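Local structure of beta-porphyranase A (Bacteroides plebeius, 4AW7) at residues S319-W324 against A338-D343; D282-D287 against N331-S336. The protein hydrolyses the beta-D-galactopyranose-(1->4)-alpha-L-galactopyranose-6-sulfate linkages of the red-seaweed polysaccharide porphyran, leaving mostly sulfated disaccharides. All blocks are in the same frame, centred on the assembly; numbering follows the deposited sequence.

Contact 1. Residues S319-W324 against A338-D343. With L6S (6-O-sulfo-alpha-L-galactopyranose), chain B; GAL (beta-D-galactopyranose), chain C.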
ATOM      1  N   SER A 319       4.746   6.914 -13.789  1.00  8.49           N
ATOM      2  CA  SER A 319       3.864   6.653 -14.891  1.00  8.91           C
ATOM      3  C   SER A 319       4.568   6.249 -16.178  1.00  8.78           C
ATOM      4  O   SER A 319       5.014   5.110 -16.307  1.00  9.67           O
ATOM      5  CB  SER A 319       2.871   7.789 -15.054  1.00  9.62           C
ATOM      6  OG  SER A 319       3.544   8.998 -15.346  1.00  9.59           O
ATOM      7  N   ASP A 320       4.611   7.156 -17.154  1.00  9.37           N
ATOM      8  CA  ASP A 320       4.892   6.780 -18.524  1.00  9.99           C
ATOM      9  C   ASP A 320       5.451   7.989 -19.263  1.00  9.58           C
ATOM     10  O   ASP A 320       6.284   8.746 -18.704  1.00 10.75           O
ATOM     11  CB  ASP A 320       3.657   6.113 -19.126  1.00  9.72           C
ATOM     12  CG  ASP A 320       2.395   6.933 -18.949  1.00 10.07           C
ATOM     13  OD1 ASP A 320       2.482   8.173 -18.920  1.00 10.85           O
ATOM     14  OD2 ASP A 320       1.305   6.311 -18.877  1.00 12.46           O
ATOM     15  N   LYS A 321       5.056   8.209 -20.515  1.00 10.13           N
ATOM     16  CA  LYS A 321       5.496   9.423 -21.211  1.00 10.43           C
ATOM     17  C   LYS A 321       4.701  10.648 -20.799  1.00 11.17           C
ATOM     18  O   LYS A 321       5.113  11.766 -21.054  1.00 12.52           O
ATOM     19  CB  LYS A 321       5.346   9.209 -22.723  1.00 10.80           C
ATOM     20  CG  LYS A 321       6.302   8.191 -23.270  1.00 11.20           C
ATOM     21  CD  LYS A 321       6.133   7.939 -24.786  1.00 12.36           C
ATOM     22  CE  LYS A 321       7.135   6.978 -25.296  1.00 12.69           C
ATOM     23  NZ  LYS A 321       6.962   6.617 -26.695  1.00 14.72           N
ATOM     24  N   ALA A 322       3.524  10.431 -20.221  1.00 11.36           N
ATOM     25  CA  ALA A 322       2.635  11.504 -19.741  1.00 12.05           C
ATOM     26  C   ALA A 322       2.571  12.690 -20.706  1.00 13.07           C
ATOM     27  O   ALA A 322       2.757  13.865 -20.350  1.00 13.37           O
ATOM     28  CB  ALA A 322       3.012  11.948 -18.308  1.00 12.72           C
ATOM     29  N   GLU A 323       2.255  12.364 -21.958  1.00 13.27           N
ATOM     30  CA  GLU A 323       2.350  13.382 -23.029  1.00 14.50           C
ATOM     31  C   GLU A 323       1.362  14.494 -22.846  1.00 14.61           C
ATOM     32  O   GLU A 323       1.610  15.599 -23.321  1.00 16.23           O
ATOM     33  CB  GLU A 323       2.176  12.752 -24.419  1.00 16.01           C
ATOM     34  CG  GLU A 323       3.246  11.761 -24.717  1.00 19.55           C
ATOM     35  CD  GLU A 323       3.235  11.212 -26.101  1.00 25.30           C
ATOM     36  OE1 GLU A 323       3.286  12.034 -27.020  1.00 29.53           O
ATOM     37  OE2 GLU A 323       3.219   9.962 -26.232  1.00 32.23           O
ATOM     38  N   TRP A 324       0.234  14.193 -22.213  1.00 14.54           N
ATOM     39  CA  TRP A 324      -0.792  15.189 -21.893  1.00 14.70           C
ATOM     40  C   TRP A 324      -0.227  16.425 -21.172  1.00 14.88           C
ATOM     41  O   TRP A 324      -0.826  17.512 -21.265  1.00 16.95           O
ATOM     42  CB  TRP A 324      -1.928  14.540 -21.055  1.00 14.80           C
ATOM     43  CG  TRP A 324      -1.420  13.922 -19.778  1.00 14.49           C
ATOM     44  CD1 TRP A 324      -1.031  12.621 -19.602  1.00 13.63           C
ATOM     45  CD2 TRP A 324      -1.149  14.594 -18.543  1.00 14.15           C
ATOM     46  NE1 TRP A 324      -0.564  12.444 -18.336  1.00 14.41           N
ATOM     47  CE2 TRP A 324      -0.632  13.623 -17.647  1.00 13.59           C
ATOM     48  CE3 TRP A 324      -1.316  15.908 -18.089  1.00 14.90           C
ATOM     49  CZ2 TRP A 324      -0.277  13.928 -16.352  1.00 15.21           C
ATOM     50  CZ3 TRP A 324      -0.966  16.209 -16.791  1.00 16.14           C
ATOM     51  CH2 TRP A 324      -0.415  15.233 -15.941  1.00 16.10           C
ATOM     52  N   ALA A 338       6.520  11.212 -14.519  1.00 10.06           N
ATOM     53  CA  ALA A 338       6.878  10.540 -15.749  1.00  9.55           C
ATOM     54  C   ALA A 338       8.041   9.570 -15.559  1.00  9.42           C
ATOM     55  O   ALA A 338       8.947   9.827 -14.786  1.00  9.81           O
ATOM     56  CB  ALA A 338       7.199  11.578 -16.840  1.00 11.23           C
ATOM     57  N   LEU A 339       8.021   8.522 -16.380  1.00  9.16           N
ATOM     58  CA  LEU A 339       9.077   7.514 -16.482  1.00  9.50           C
ATOM     59  C   LEU A 339      10.006   7.750 -17.689  1.00  9.00           C
ATOM     60  O   LEU A 339      11.170   7.377 -17.656  1.00 10.84           O
ATOM     61  CB  LEU A 339       8.418   6.143 -16.560  1.00  9.69           C
ATOM     62  CG  LEU A 339       9.331   4.933 -16.677  1.00 10.14           C
ATOM     63  CD1 LEU A 339      10.286   4.805 -15.491  1.00 11.93           C
ATOM     64  CD2 LEU A 339       8.460   3.672 -16.904  1.00 12.90           C
ATOM     65  N   PHE A 340       9.443   8.302 -18.761  1.00 10.31           N
ATOM     66  CA  PHE A 340      10.166   8.607 -20.014  1.00 10.98           C
ATOM     67  C   PHE A 340      10.112  10.110 -20.246  1.00 11.65           C
ATOM     68  O   PHE A 340       9.062  10.726 -20.068  1.00 12.47           O
ATOM     69  CB  PHE A 340       9.529   7.898 -21.210  1.00 11.30           C
ATOM     70  CG  PHE A 340       9.730   6.408 -21.260  1.00 11.72           C
ATOM     71  CD1 PHE A 340       8.869   5.529 -20.601  1.00 12.86           C
ATOM     72  CD2 PHE A 340      10.790   5.879 -21.973  1.00 12.89           C
ATOM     73  CE1 PHE A 340       9.076   4.145 -20.696  1.00 13.94           C
ATOM     74  CE2 PHE A 340      10.974   4.526 -22.087  1.00 13.95           C
ATOM     75  CZ  PHE A 340      10.144   3.659 -21.426  1.00 15.40           C
ATOM     76  N   ILE A 341      11.223  10.663 -20.731  1.00 12.46           N
ATOM     77  CA  ILE A 341      11.390  12.092 -20.964  1.00 13.58           C
ATOM     78  C   ILE A 341      11.798  12.230 -22.426  1.00 14.65           C
ATOM     79  O   ILE A 341      12.715  11.546 -22.869  1.00 15.30           O
ATOM     80  CB  ILE A 341      12.481  12.672 -20.050  1.00 13.74           C
ATOM     81  CG1 ILE A 341      12.185  12.331 -18.577  1.00 13.71           C
ATOM     82  CG2 ILE A 341      12.642  14.171 -20.294  1.00 16.02           C
ATOM     83  CD1 ILE A 341      10.915  12.927 -17.973  1.00 14.38           C
ATOM     84  N   PRO A 342      11.117  13.109 -23.168  1.00 14.82           N
ATOM     85  CA  PRO A 342      11.458  13.222 -24.597  1.00 16.53           C
ATOM     86  C   PRO A 342      12.719  14.035 -24.782  1.00 18.11           C
ATOM     87  O   PRO A 342      12.887  15.066 -24.148  1.00 18.55           O
ATOM     88  CB  PRO A 342      10.247  13.930 -25.167  1.00 16.60           C
ATOM     89  CG  PRO A 342       9.801  14.854 -24.059  1.00 16.37           C
ATOM     90  CD  PRO A 342      10.015  14.014 -22.795  1.00 14.53           C
ATOM     91  N   ASP A 343      13.565  13.585 -25.706  1.00 20.66           N
ATOM     92  CA  ASP A 343      14.762  14.333 -26.052  1.00 23.08           C
ATOM     93  C   ASP A 343      14.428  15.700 -26.675  1.00 23.95           C
ATOM     94  O   ASP A 343      15.106  16.681 -26.384  1.00 25.60           O
ATOM     95  CB  ASP A 343      15.656  13.455 -26.935  1.00 24.40           C
ATOM     96  CG  ASP A 343      16.215  12.254 -26.161  1.00 26.67           C
ATOM     97  OD1 ASP A 343      16.728  12.483 -25.047  1.00 28.36           O
ATOM     98  OD2 ASP A 343      16.138  11.089 -26.629  1.00 30.40           O
TER
HETATM   99  O1S L6S B   2      -0.133   8.905 -14.514  1.00 14.48           O
HETATM  100  O2S L6S B   2       1.354  10.721 -15.244  1.00 12.80           O
HETATM  101  O3S L6S B   2      -0.959  10.563 -16.056  1.00 14.13           O
HETATM  102  C1  L6S B   2      -3.610  12.134 -10.357  1.00 13.44           C
HETATM  103  C2  L6S B   2      -4.414  13.147 -11.141  1.00 13.96           C
HETATM  104  C3  L6S B   2      -3.472  13.960 -12.042  1.00 14.33           C
HETATM  105  C4  L6S B   2      -2.709  12.967 -13.000  1.00 14.31           C
HETATM  106  C5  L6S B   2      -1.988  11.928 -12.133  1.00 12.63           C
HETATM  107  C6  L6S B   2      -1.532  10.746 -13.019  1.00 11.41           C
HETATM  108  O2  L6S B   2      -5.196  13.989 -10.269  1.00 17.36           O
HETATM  109  O3  L6S B   2      -4.180  14.947 -12.806  1.00 16.25           O
HETATM  110  O4  L6S B   2      -3.680  12.342 -13.854  1.00 13.21           O
HETATM  111  O5  L6S B   2      -2.825  11.289 -11.162  1.00 13.22           O
HETATM  112  O6  L6S B   2      -0.427  11.175 -13.800  1.00 14.66           O
HETATM  113  S1  L6S B   2       0.003  10.269 -14.957  0.70  9.51           S
HETATM  114  C1  GAL C   3      -3.608  12.740 -15.212  1.00 14.17           C
HETATM  115  C2  GAL C   3      -4.263  11.649 -16.037  1.00 12.91           C
HETATM  116  C3  GAL C   3      -4.281  12.142 -17.483  1.00 13.48           C
HETATM  117  C4  GAL C   3      -5.056  13.463 -17.602  1.00 14.48           C
HETATM  118  C5  GAL C   3      -4.422  14.433 -16.612  1.00 14.92           C
HETATM  119  C6  GAL C   3      -5.130  15.768 -16.608  1.00 16.78           C
HETATM  120  O2  GAL C   3      -3.597  10.391 -15.908  1.00 13.43           O
HETATM  121  O3  GAL C   3      -4.885  11.115 -18.238  1.00 14.07           O
HETATM  122  O4  GAL C   3      -6.443  13.275 -17.282  1.00 13.42           O
HETATM  123  O5  GAL C   3      -4.438  13.879 -15.291  1.00 14.12           O
HETATM  124  O6  GAL C   3      -4.514  16.612 -15.669  1.00 21.86           O
HETATM  125  O   HOH W   1       7.467  12.909 -20.419  1.00 13.43           O
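D320 and the pair L339-F340 meet through a single carbonyl. D320 O accepts from L339 N at 2.9 Å, in the carbonyl plane and on a lone pair, and from F340 N at 3.2 Å from well above the plane, although the second N-H points almost straight at the oxygen (173°). Within 319-324, D320 OD1 closes an Asx turn on A322 N at 2.8 Å, while OD2 is held by S48 and S50.

Packing lies beside these bonds. K321 CG slants across F340 CB at 3.8 Å, and its extended chain carries NZ on to salt bridges with D55 of helix 54-63 and with D53 just before it. L339 CB rests 3.6 Å from S319 O, a carbon against a buried carbonyl oxygen without a polar partner.

The bound glycan is met by S319 and W324. S319 OG, set between its backbone N and carbonyl carbon (chi1 62°), reaches sulfate oxygen O2S of L6S at 2.8 Å; W324 NE1 adds a weak bond to O3S at 3.0 Å. The indole also lays one face against the chain C galactose, C5 of the sugar standing 3.7 Å above the ring plane. The loop that follows strand 311-316 thus combines sulfate recognition with sugar stacking, consistent with the enzyme's inactivity on the non-sulfated agarose portion of the porphyran backbone.

Contact 2. Residues D282-D287 against N331-S336. With L6S (6-O-sulfo-alpha-L-galactopyranose), chain B; GLA (alpha-D-galactopyranose), chain D; GAL (beta-D-galactopyranose), chain E.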
ATOM      1  N   ASP A 282       5.613  24.009  -8.870  1.00 29.32           N
ATOM      2  CA  ASP A 282       4.770  23.399  -9.876  1.00 26.44           C
ATOM      3  C   ASP A 282       5.061  21.898  -9.927  1.00 23.66           C
ATOM      4  O   ASP A 282       5.901  21.405  -9.178  1.00 22.32           O
ATOM      5  CB  ASP A 282       4.956  24.074 -11.251  1.00 26.95           C
ATOM      6  CG  ASP A 282       6.387  24.021 -11.748  1.00 27.51           C
ATOM      7  OD1 ASP A 282       6.977  22.928 -11.757  1.00 27.27           O
ATOM      8  OD2 ASP A 282       6.931  25.086 -12.141  1.00 33.04           O
ATOM      9  N   ASP A 283       4.374  21.213 -10.836  1.00 19.88           N
ATOM     10  CA  ASP A 283       4.482  19.749 -10.955  1.00 18.69           C
ATOM     11  C   ASP A 283       5.393  19.292 -12.064  1.00 17.68           C
ATOM     12  O   ASP A 283       5.297  18.156 -12.523  1.00 18.06           O
ATOM     13  CB  ASP A 283       3.079  19.160 -11.096  1.00 18.96           C
ATOM     14  CG  ASP A 283       2.409  19.483 -12.393  1.00 18.96           C
ATOM     15  OD1 ASP A 283       3.022  20.121 -13.282  1.00 19.15           O
ATOM     16  OD2 ASP A 283       1.245  19.066 -12.521  1.00 21.39           O
ATOM     17  N   SER A 284       6.286  20.154 -12.527  1.00 16.77           N
ATOM     18  CA  SER A 284       7.196  19.792 -13.605  0.50 17.50           C
ATOM     19  C   SER A 284       8.271  18.815 -13.156  1.00 16.58           C
ATOM     20  O   SER A 284       8.721  18.822 -12.001  1.00 18.19           O
ATOM     21  CB  SER A 284       7.859  21.036 -14.203  0.50 18.40           C
ATOM     22  OG  SER A 284       6.894  21.898 -14.771  0.50 21.06           O
ATOM     23  N   TYR A 285       8.709  17.988 -14.086  1.00 15.55           N
ATOM     24  CA  TYR A 285       9.758  17.024 -13.864  1.00 15.78           C
ATOM     25  C   TYR A 285      11.114  17.681 -13.809  1.00 16.76           C
ATOM     26  O   TYR A 285      11.436  18.568 -14.623  1.00 18.35           O
ATOM     27  CB  TYR A 285       9.775  16.034 -15.027  1.00 15.31           C
ATOM     28  CG  TYR A 285      10.890  15.013 -14.932  1.00 14.38           C
ATOM     29  CD1 TYR A 285      10.743  13.816 -14.195  1.00 13.64           C
ATOM     30  CD2 TYR A 285      12.098  15.222 -15.582  1.00 15.02           C
ATOM     31  CE1 TYR A 285      11.784  12.922 -14.106  1.00 13.72           C
ATOM     32  CE2 TYR A 285      13.142  14.314 -15.509  1.00 14.58           C
ATOM     33  CZ  TYR A 285      12.979  13.155 -14.765  1.00 13.76           C
ATOM     34  OH  TYR A 285      14.002  12.245 -14.691  1.00 16.42           O
ATOM     35  N   ASP A 286      11.903  17.218 -12.853  1.00 18.97           N
ATOM     36  CA  ASP A 286      13.305  17.556 -12.692  0.50 19.42           C
ATOM     37  C   ASP A 286      14.100  16.254 -12.466  1.00 19.61           C
ATOM     38  O   ASP A 286      13.696  15.517 -11.592  1.00 18.76           O
ATOM     39  CB  ASP A 286      13.399  18.438 -11.440  0.50 19.32           C
ATOM     40  CG  ASP A 286      14.791  18.907 -11.157  0.50 19.99           C
ATOM     41  OD1 ASP A 286      15.556  18.162 -10.551  0.50 18.52           O
ATOM     42  OD2 ASP A 286      15.122  20.043 -11.537  0.50 25.52           O
ATOM     43  N   ASP A 287      15.217  16.012 -13.157  1.00 20.68           N
ATOM     44  CA  ASP A 287      16.002  14.763 -12.979  1.00 22.30           C
ATOM     45  C   ASP A 287      16.473  14.485 -11.550  1.00 23.60           C
ATOM     46  O   ASP A 287      16.683  13.331 -11.212  1.00 24.44           O
ATOM     47  CB  ASP A 287      17.277  14.710 -13.842  1.00 23.55           C
ATOM     48  CG  ASP A 287      17.064  14.182 -15.258  1.00 25.16           C
ATOM     49  OD1 ASP A 287      16.220  13.298 -15.515  1.00 25.96           O
ATOM     50  OD2 ASP A 287      17.852  14.623 -16.144  1.00 33.33           O
ATOM     51  N   ASN A 331       5.191  25.039 -20.631  1.00 23.97           N
ATOM     52  CA  ASN A 331       6.525  25.288 -21.153  1.00 24.73           C
ATOM     53  C   ASN A 331       7.171  23.988 -21.633  1.00 22.90           C
ATOM     54  O   ASN A 331       8.391  23.821 -21.556  1.00 22.38           O
ATOM     55  CB  ASN A 331       7.428  25.964 -20.096  1.00 25.91           C
ATOM     56  CG  ASN A 331       6.964  27.368 -19.709  1.00 30.47           C
ATOM     57  OD1 ASN A 331       6.324  28.074 -20.498  1.00 34.93           O
ATOM     58  ND2 ASN A 331       7.296  27.783 -18.486  1.00 36.51           N
ATOM     59  N   TYR A 332       6.334  23.069 -22.107  1.00 22.55           N
ATOM     60  CA  TYR A 332       6.787  21.768 -22.656  1.00 22.09           C
ATOM     61  C   TYR A 332       7.545  20.878 -21.657  1.00 20.60           C
ATOM     62  O   TYR A 332       8.297  19.986 -22.056  1.00 20.62           O
ATOM     63  CB  TYR A 332       7.623  21.978 -23.927  1.00 22.92           C
ATOM     64  CG  TYR A 332       6.857  22.722 -24.988  1.00 24.58           C
ATOM     65  CD1 TYR A 332       5.874  22.081 -25.748  1.00 25.88           C
ATOM     66  CD2 TYR A 332       7.070  24.079 -25.188  1.00 26.50           C
ATOM     67  CE1 TYR A 332       5.152  22.771 -26.724  1.00 28.43           C
ATOM     68  CE2 TYR A 332       6.353  24.778 -26.150  1.00 27.56           C
ATOM     69  CZ  TYR A 332       5.402  24.122 -26.917  1.00 29.01           C
ATOM     70  OH  TYR A 332       4.704  24.836 -27.879  1.00 33.90           O
ATOM     71  N   THR A 333       7.319  21.118 -20.368  1.00 19.13           N
ATOM     72  CA  THR A 333       7.875  20.268 -19.358  1.00 18.23           C
ATOM     73  C   THR A 333       7.087  18.956 -19.263  1.00 16.56           C
ATOM     74  O   THR A 333       5.903  18.877 -19.595  1.00 15.83           O
ATOM     75  CB  THR A 333       7.896  20.940 -17.971  1.00 17.81           C
ATOM     76  OG1 THR A 333       6.562  21.251 -17.552  1.00 19.25           O
ATOM     77  CG2 THR A 333       8.764  22.174 -17.969  1.00 20.48           C
ATOM     78  N   SER A 334       7.792  17.940 -18.778  1.00 15.27           N
ATOM     79  CA  SER A 334       7.177  16.656 -18.437  1.00 14.15           C
ATOM     80  C   SER A 334       6.582  16.735 -17.031  1.00 13.92           C
ATOM     81  O   SER A 334       6.950  17.597 -16.220  1.00 15.02           O
ATOM     82  CB  SER A 334       8.230  15.571 -18.509  1.00 14.00           C
ATOM     83  OG  SER A 334       8.605  15.331 -19.861  1.00 14.22           O
ATOM     84  N   TYR A 335       5.630  15.849 -16.772  1.00 12.67           N
ATOM     85  CA  TYR A 335       5.031  15.701 -15.439  1.00 12.66           C
ATOM     86  C   TYR A 335       6.041  15.023 -14.514  1.00 12.67           C
ATOM     87  O   TYR A 335       6.763  14.134 -14.925  1.00 12.35           O
ATOM     88  CB  TYR A 335       3.770  14.855 -15.550  1.00 13.11           C
ATOM     89  CG  TYR A 335       2.978  14.698 -14.294  1.00 12.63           C
ATOM     90  CD1 TYR A 335       2.571  15.788 -13.544  1.00 14.05           C
ATOM     91  CD2 TYR A 335       2.558  13.446 -13.885  1.00 12.18           C
ATOM     92  CE1 TYR A 335       1.789  15.621 -12.392  1.00 14.20           C
ATOM     93  CE2 TYR A 335       1.788  13.269 -12.742  1.00 12.14           C
ATOM     94  CZ  TYR A 335       1.401  14.349 -11.992  1.00 13.58           C
ATOM     95  OH  TYR A 335       0.627  14.138 -10.875  1.00 15.97           O
ATOM     96  N   SER A 336       6.034  15.444 -13.248  1.00 12.89           N
ATOM     97  CA  SER A 336       6.962  14.915 -12.249  1.00 12.05           C
ATOM     98  C   SER A 336       6.971  13.400 -12.151  1.00 11.33           C
ATOM     99  O   SER A 336       8.015  12.815 -11.891  1.00 11.27           O
ATOM    100  CB  SER A 336       6.713  15.533 -10.876  1.00 14.53           C
ATOM    101  OG  SER A 336       5.440  15.205 -10.369  1.00 16.72           O
TER
HETATM  102  O1S L6S B   2      -0.133   8.905 -14.514  1.00 14.48           O
HETATM  103  O2S L6S B   2       1.354  10.721 -15.244  1.00 12.80           O
HETATM  104  O3S L6S B   2      -0.959  10.563 -16.056  1.00 14.13           O
HETATM  105  C1  L6S B   2      -3.610  12.134 -10.357  1.00 13.44           C
HETATM  106  C2  L6S B   2      -4.414  13.147 -11.141  1.00 13.96           C
HETATM  107  C3  L6S B   2      -3.472  13.960 -12.042  1.00 14.33           C
HETATM  108  C4  L6S B   2      -2.709  12.967 -13.000  1.00 14.31           C
HETATM  109  C5  L6S B   2      -1.988  11.928 -12.133  1.00 12.63           C
HETATM  110  C6  L6S B   2      -1.532  10.746 -13.019  1.00 11.41           C
HETATM  111  O2  L6S B   2      -5.196  13.989 -10.269  1.00 17.36           O
HETATM  112  O3  L6S B   2      -4.180  14.947 -12.806  1.00 16.25           O
HETATM  113  O4  L6S B   2      -3.680  12.342 -13.854  1.00 13.21           O
HETATM  114  O5  L6S B   2      -2.825  11.289 -11.162  1.00 13.22           O
HETATM  115  O6  L6S B   2      -0.427  11.175 -13.800  1.00 14.66           O
HETATM  116  S1  L6S B   2       0.003  10.269 -14.957  0.70  9.51           S
HETATM  117  C1  GLA D   1      -2.825  12.374  -5.746  0.50 15.36           C
HETATM  118  C2  GLA D   1      -3.377  12.530  -7.176  0.50 14.63           C
HETATM  119  C3  GLA D   1      -2.261  12.484  -8.204  0.50 14.63           C
HETATM  120  C4  GLA D   1      -1.088  13.345  -7.808  0.50 17.67           C
HETATM  121  C5  GLA D   1      -0.620  12.953  -6.396  0.50 20.35           C
HETATM  122  C6  GLA D   1       0.775  13.615  -6.095  0.50 23.95           C
HETATM  123  O1  GLA D   1      -2.514  11.107  -5.348  0.50 22.32           O
HETATM  124  O2  GLA D   1      -4.400  11.512  -7.424  0.50 11.88           O
HETATM  125  O3  GLA D   1      -2.674  12.999  -9.441  0.50 13.68           O
HETATM  126  O4  GLA D   1      -1.463  14.736  -7.849  0.50 19.21           O
HETATM  127  O5  GLA D   1      -1.771  13.284  -5.493  0.50 20.39           O
HETATM  128  O6  GLA D   1       1.844  12.658  -6.516  0.50 24.77           O
HETATM  129  C1  GAL E1609      -2.825  12.374  -5.746  0.50 15.36           C
HETATM  130  C2  GAL E1609      -3.377  12.530  -7.176  0.50 14.63           C
HETATM  131  C3  GAL E1609      -2.261  12.484  -8.204  0.50 14.63           C
HETATM  132  C4  GAL E1609      -1.088  13.345  -7.808  0.50 17.67           C
HETATM  133  C5  GAL E1609      -0.620  12.953  -6.396  0.50 20.35           C
HETATM  134  C6  GAL E1609       0.775  13.615  -6.095  0.50 23.95           C
HETATM  135  O1  GAL E1609      -3.972  12.481  -4.811  0.50 15.41           O
HETATM  136  O2  GAL E1609      -4.400  11.512  -7.424  0.50 11.88           O
HETATM  137  O3  GAL E1609      -2.674  12.999  -9.441  0.50 13.68           O
HETATM  138  O4  GAL E1609      -1.463  14.736  -7.849  0.50 19.21           O
HETATM  139  O5  GAL E1609      -1.771  13.284  -5.493  0.50 20.39           O
HETATM  140  O6  GAL E1609       1.844  12.658  -6.516  0.50 24.77           O
HETATM  141  O   HOH W   2      10.389  18.519 -17.584  1.00 23.32           O
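Backbone bonds on both sides of the S284-Y335 bridge join the two loops: Y285 N gives to S334 O at 2.8 Å, and S336 N to D283 O at 2.9 Å. In one of two S284 conformers OG lies 2.9 Å from T333 OG1, a doubtful bond; T333 OG1 also meets N330 O. D282 OD1 receives S284 N in an Asx turn, and a water links Y285 O to S334 N.

Y285 OH donates to the anti lone pair of D287 OD1 at 2.6 Å; that carboxylate also pairs with R354. D283 OD2 comes to the edge of the Y335 ring, 3.5 Å from CE1, with carboxylate and ring planes nearly perpendicular (82°), while D283 OD1 is bonded to H325.

Y335, its CG standing opposite the backbone N (chi1 -175°), extends from the bridge to the sugars, where CE2 lies 3.2 Å from L6S O6. Replacing the tyrosine by an alanine is likely to open a gap between the D283 carboxylate and the sulfated sugar, leaving O6 without its CE2 contact. Held between the backbone bonds of S334 and S336, the tyrosine presents a carbon-rich wall to the bound glycan, probably contributing shape more than polar grip.

How the contacts relate
Contacts 1 and 2, with centres 10 Å apart, alternate along the chain: 331-336 runs almost directly into 338-343, so one loop segment is tied to 282-287 and the next to 319-324. They touch on two fronts. Toward the glycan, W324 CZ2 packs 3.8 Å from Y335 CD2, the rings inclined at about 55°, and both contacts border the same L6S. On the other front, I341 CD1 reaches Y285 CD2 at 3.5 Å, and P342 CD meets S334 OG at the same distance. K358 joins them again, bonding A338 O and S336 O. Together they line one wall of the substrate cleft, Y335 belonging to the galactose pocket that also holds E146 and E272, the inferred proton donor and nucleophile.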